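Local structure of NAD-dependent epimerase/dehydratase (Methylobacillus flagellatus KT, 3GPI) at residues Q37-P40 / A41-T45; L67-C70 / V71-S74. The protein is of unknown function but has a Rossmann-type fold of the NAD-dependent epimerase/dehydratase family, and so probably binds a nicotinamide dinucleotide. All coordinates share one frame; numbering follows the deposited sequence.

Interaction 1 of 2, residues Q37-P40 / A41-T45; sequences QPMP and AGVQT
M39 meets V43 and T45 through a chain that leaves its backbone with CG anti to the carbonyl carbon (chi1 -64°) and bends at the next bond (chi2 -72°), which carries the sulfur across to the returning arm of the loop. V43 answers with CG1 set between its own backbone N and carbonyl carbon, so that this methyl faces the start of the turn. M39 CB and V43 CG1 press together at 3.5 Å, closer than usual for two carbons, and the same methyl lies 4.0 Å from P40 CD. Further out, M39 SD rests 3.9 Å from the T45 CG2 methyl; a flexible thioether suits this place because it can follow both neighbours. The reversal between them is a type II beta turn from P40 to V43, closed by a weak hydrogen bond from V43 N to P40 O, long at 3.4 Å though nearly straight. P40 opens the turn and A41 and G42 form its corners; A41 holds the extended angles of the first, and G42 takes a positive phi (102°) at which a CB would collide with the carbonyl O of A41. T45 OG1 is hydrogen-bonded to R33 NE at the end of strand 29-33. The loop thus links strand 29-33 to strand 45-47, its parallel neighbour in the mixed sheet, while M39, P40 and V43 all lean on L16 of helix 13-24.

Interaction 2 of 2, residues L67-C70 / V71-S74; sequences LVYC and VAAS
Y69 and V71 cross at an angle, the valine lying over one face of the tyrosine ring, with V71 CG2 4.1 Å above the ring plane and displaced toward its rim. The ring reaches past the end of strand 66-69 because CG stands anti to the backbone N (chi1 -167°), and its far end meets the branch point of the valine: Y69 CZ lies 3.7 Å from V71 CB. A beta-branched residue suits this place: CG2 stands over the face and V71 CG1 beside the hydroxyl, 3.9 Å from Y69 OH. A72 adds a smaller contact, its CB 4.2 Å from Y69 CE2; a small residue suits this buried place, where it also touches F106 and Y85. Were Y69 replaced by an alanine, V71 would probably lose the surface it lies on, and L89 and T92 of helix 86-95 the ring they pack against. The backbone changes from strand to helix here, and V71 N also lies over a face of the ring. C70 O accepts the N-H of S74 at 3.2 Å, in the carbonyl plane, as the first i to i+4 bond of helix 71-76. One water bridges the strand's last carbonyl and the helix: it donates to Y69 O and accepts from A73 N, both at 3.0 Å. Chemically, apolar contact packs the ring against the valine, while one direct bond and one water-mediated link satisfy backbone polar groups where the strand ends.

Overall arrangement
Interaction 1 and interaction 2 follow one another along the chain without touching: their centres are 17 Å apart and their nearest atoms about 7 Å. Both belong to the Rossmann-type fold, where strands 45-47, 29-33, 6-9 and 66-69 lie side by side in that order. Residues 37-45 form a surface loop about 20 Å from the centre of the chain, whereas 67-74 lie about 9 Å from it, at the carboxyl end of a central strand. Both approach the probable dinucleotide-binding glycine motif (G10, G12, G15): V71 touches its residues, and M39 comes near without contact.

Interaction 1 of 2, residues Q37-P40 / A41-T45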
ATOM      1  N   GLN A  37     -15.179   8.053  -9.357  1.00 25.36           N
ATOM      2  CA  GLN A  37     -14.972   7.490  -8.041  1.00 25.40           C
ATOM      3  C   GLN A  37     -15.907   8.164  -7.057  1.00 24.26           C
ATOM      4  O   GLN A  37     -15.688   9.317  -6.658  1.00 24.35           O
ATOM      5  CB  GLN A  37     -13.539   7.661  -7.548  1.00 24.38           C
ATOM      6  CG  GLN A  37     -12.547   6.765  -8.165  1.00 26.30           C
ATOM      7  CD  GLN A  37     -11.219   7.054  -7.558  1.00 28.52           C
ATOM      8  OE1 GLN A  37     -10.634   8.102  -7.823  1.00 23.94           O
ATOM      9  NE2 GLN A  37     -10.736   6.146  -6.715  1.00 30.74           N
ATOM     10  N   PRO A  38     -16.950   7.442  -6.665  1.00 24.55           N
ATOM     11  CA  PRO A  38     -17.819   7.960  -5.654  1.00 23.53           C
ATOM     12  C   PRO A  38     -17.129   7.950  -4.302  1.00 22.36           C
ATOM     13  O   PRO A  38     -16.357   7.039  -3.984  1.00 22.24           O
ATOM     14  CB  PRO A  38     -18.973   6.951  -5.656  1.00 25.28           C
ATOM     15  CG  PRO A  38     -18.360   5.699  -6.085  1.00 27.03           C
ATOM     16  CD  PRO A  38     -17.358   6.082  -7.084  1.00 24.86           C
ATOM     17  N   MET A  39     -17.422   8.965  -3.520  1.00 21.52           N
ATOM     18  CA  MET A  39     -16.856   9.099  -2.179  1.00 20.61           C
ATOM     19  C   MET A  39     -17.894   8.876  -1.109  1.00 20.07           C
ATOM     20  O   MET A  39     -19.058   9.235  -1.283  1.00 22.37           O
ATOM     21  CB  MET A  39     -16.235  10.507  -2.015  1.00 20.45           C
ATOM     22  CG  MET A  39     -15.071  10.770  -2.942  1.00 20.45           C
ATOM     23  SD  MET A  39     -13.556   9.830  -2.473  1.00 15.87           S
ATOM     24  CE  MET A  39     -13.463   8.601  -3.815  1.00 20.77           C
ATOM     25  N   PRO A  40     -17.470   8.373   0.063  1.00 20.26           N
ATOM     26  CA  PRO A  40     -18.369   8.325   1.213  1.00 19.85           C
ATOM     27  C   PRO A  40     -18.620   9.729   1.750  1.00 18.82           C
ATOM     28  O   PRO A  40     -17.740  10.591   1.681  1.00 19.37           O
ATOM     29  CB  PRO A  40     -17.603   7.491   2.241  1.00 20.95           C
ATOM     30  CG  PRO A  40     -16.217   7.532   1.802  1.00 22.58           C
ATOM     31  CD  PRO A  40     -16.118   7.887   0.373  1.00 20.22           C
ATOM     32  N   ALA A  41     -19.823   9.957   2.229  1.00 18.57           N
ATOM     33  CA  ALA A  41     -20.193  11.258   2.777  1.00 18.53           C
ATOM     34  C   ALA A  41     -19.220  11.678   3.847  1.00 18.73           C
ATOM     35  O   ALA A  41     -18.798  10.883   4.721  1.00 18.18           O
ATOM     36  CB  ALA A  41     -21.646  11.327   3.288  1.00 18.99           C
ATOM     37  N   GLY A  42     -18.842  12.946   3.751  1.00 18.37           N
ATOM     38  CA  GLY A  42     -17.981  13.570   4.761  1.00 19.31           C
ATOM     39  C   GLY A  42     -16.531  13.699   4.359  1.00 19.88           C
ATOM     40  O   GLY A  42     -15.800  14.465   5.022  1.00 22.15           O
ATOM     41  N   VAL A  43     -16.066  12.983   3.324  1.00 18.69           N
ATOM     42  CA  VAL A  43     -14.692  13.112   2.904  1.00 19.05           C
ATOM     43  C   VAL A  43     -14.519  14.325   1.975  1.00 18.30           C
ATOM     44  O   VAL A  43     -15.337  14.565   1.063  1.00 18.09           O
ATOM     45  CB  VAL A  43     -14.098  11.821   2.266  1.00 19.98           C
ATOM     46  CG1 VAL A  43     -14.703  11.547   0.936  1.00 24.14           C
ATOM     47  CG2 VAL A  43     -12.615  11.970   2.076  1.00 21.97           C
ATOM     48  N   GLN A  44     -13.453  15.088   2.194  1.00 18.49           N
ATOM     49  CA  GLN A  44     -13.207  16.295   1.435  1.00 18.47           C
ATOM     50  C   GLN A  44     -12.308  15.971   0.266  1.00 18.13           C
ATOM     51  O   GLN A  44     -11.172  15.555   0.486  1.00 18.29           O
ATOM     52  CB  GLN A  44     -12.497  17.278   2.369  1.00 20.39           C
ATOM     53  CG  GLN A  44     -12.147  18.548   1.754  1.00 23.69           C
ATOM     54  CD  GLN A  44     -13.205  19.585   2.050  1.00 26.90           C
ATOM     55  OE1 GLN A  44     -14.270  19.255   2.587  1.00 29.35           O
ATOM     56  NE2 GLN A  44     -12.930  20.826   1.695  1.00 25.67           N
ATOM     57  N   THR A  45     -12.798  16.084  -0.967  1.00 17.61           N
ATOM     58  CA  THR A  45     -11.967  15.840  -2.134  1.00 17.17           C
ATOM     59  C   THR A  45     -12.276  16.839  -3.242  1.00 17.54           C
ATOM     60  O   THR A  45     -13.332  17.463  -3.210  1.00 17.92           O
ATOM     61  CB  THR A  45     -12.140  14.404  -2.759  1.00 17.79           C
ATOM     62  OG1 THR A  45     -13.452  14.296  -3.330  1.00 17.56           O
ATOM     63  CG2 THR A  45     -11.976  13.287  -1.729  1.00 18.26           C
TER

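Interaction 2 of 2, residues L67-C70 / V71-S74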
ATOM      1  N   LEU A  67       2.387  15.638   1.177  1.00 12.67           N
ATOM      2  CA  LEU A  67       1.717  14.924   0.094  1.00 12.98           C
ATOM      3  C   LEU A  67       1.810  13.434   0.328  1.00 13.07           C
ATOM      4  O   LEU A  67       2.914  12.945   0.555  1.00 13.05           O
ATOM      5  CB  LEU A  67       2.379  15.264  -1.233  1.00 13.65           C
ATOM      6  CG  LEU A  67       1.912  14.450  -2.450  1.00 14.03           C
ATOM      7  CD1 LEU A  67       0.442  14.676  -2.781  1.00 16.87           C
ATOM      8  CD2 LEU A  67       2.804  14.805  -3.653  1.00 14.97           C
ATOM      9  N   VAL A  68       0.671  12.726   0.295  1.00 12.94           N
ATOM     10  CA  VAL A  68       0.703  11.265   0.241  1.00 12.45           C
ATOM     11  C   VAL A  68       0.232  10.888  -1.156  1.00 12.16           C
ATOM     12  O   VAL A  68      -0.902  11.207  -1.519  1.00 14.04           O
ATOM     13  CB  VAL A  68      -0.232  10.617   1.303  1.00 11.89           C
ATOM     14  CG1 VAL A  68      -0.107   9.109   1.226  1.00 13.70           C
ATOM     15  CG2 VAL A  68       0.140  11.108   2.683  1.00 13.23           C
ATOM     16  N   TYR A  69       1.101  10.252  -1.931  1.00 14.22           N
ATOM     17  CA  TYR A  69       0.776   9.953  -3.306  1.00 16.06           C
ATOM     18  C   TYR A  69       0.520   8.461  -3.435  1.00 16.78           C
ATOM     19  O   TYR A  69       1.438   7.669  -3.265  1.00 16.27           O
ATOM     20  CB  TYR A  69       1.929  10.404  -4.206  1.00 16.89           C
ATOM     21  CG  TYR A  69       1.590  10.421  -5.673  1.00 19.47           C
ATOM     22  CD1 TYR A  69       1.019  11.541  -6.253  1.00 19.95           C
ATOM     23  CD2 TYR A  69       1.822   9.299  -6.465  1.00 22.67           C
ATOM     24  CE1 TYR A  69       0.685  11.555  -7.584  1.00 23.53           C
ATOM     25  CE2 TYR A  69       1.515   9.310  -7.811  1.00 25.72           C
ATOM     26  CZ  TYR A  69       0.936  10.435  -8.355  1.00 25.27           C
ATOM     27  OH  TYR A  69       0.607  10.435  -9.684  1.00 27.40           O
ATOM     28  N   CYS A  70      -0.731   8.137  -3.735  1.00 18.39           N
ATOM     29  CA  CYS A  70      -1.207   6.753  -3.833  1.00 21.81           C
ATOM     30  C   CYS A  70      -1.518   6.343  -5.279  1.00 23.59           C
ATOM     31  O   CYS A  70      -1.747   5.153  -5.518  1.00 24.62           O
ATOM     32  CB  CYS A  70      -2.495   6.619  -3.047  1.00 22.83           C
ATOM     33  SG  CYS A  70      -2.425   7.175  -1.355  1.00 26.29           S
ATOM     34  N   VAL A  71      -1.479   7.286  -6.228  1.00 24.20           N
ATOM     35  CA  VAL A  71      -1.978   7.016  -7.597  1.00 24.85           C
ATOM     36  C   VAL A  71      -1.166   5.920  -8.322  1.00 24.81           C
ATOM     37  O   VAL A  71      -1.758   5.036  -8.939  1.00 25.47           O
ATOM     38  CB  VAL A  71      -2.066   8.314  -8.438  1.00 25.25           C
ATOM     39  CG1 VAL A  71      -2.485   8.023  -9.906  1.00 26.06           C
ATOM     40  CG2 VAL A  71      -3.017   9.312  -7.759  1.00 25.41           C
ATOM     41  N   ALA A  72       0.159   5.951  -8.205  1.00 24.11           N
ATOM     42  CA  ALA A  72       1.016   4.982  -8.913  1.00 23.99           C
ATOM     43  C   ALA A  72       0.708   3.585  -8.392  1.00 25.07           C
ATOM     44  O   ALA A  72       0.595   2.626  -9.175  1.00 25.20           O
ATOM     45  CB  ALA A  72       2.514   5.354  -8.770  1.00 24.82           C
ATOM     46  N   ALA A  73       0.510   3.460  -7.079  1.00 25.08           N
ATOM     47  CA  ALA A  73       0.120   2.159  -6.512  1.00 25.94           C
ATOM     48  C   ALA A  73      -1.212   1.617  -7.066  1.00 27.06           C
ATOM     49  O   ALA A  73      -1.304   0.421  -7.392  1.00 26.77           O
ATOM     50  CB  ALA A  73       0.114   2.216  -4.976  1.00 25.38           C
ATOM     51  N   SER A  74      -2.222   2.480  -7.186  1.00 28.21           N
ATOM     52  CA  SER A  74      -3.501   2.106  -7.819  1.00 30.09           C
ATOM     53  C   SER A  74      -3.325   1.749  -9.286  1.00 30.42           C
ATOM     54  O   SER A  74      -3.978   0.823  -9.772  1.00 31.48           O
ATOM     55  CB  SER A  74      -4.524   3.225  -7.696  1.00 29.75           C
ATOM     56  OG  SER A  74      -4.826   3.446  -6.334  1.00 34.26           O
TER
HETATM   57  O   HOH W   1       1.565   5.720  -5.478  1.00 22.71           O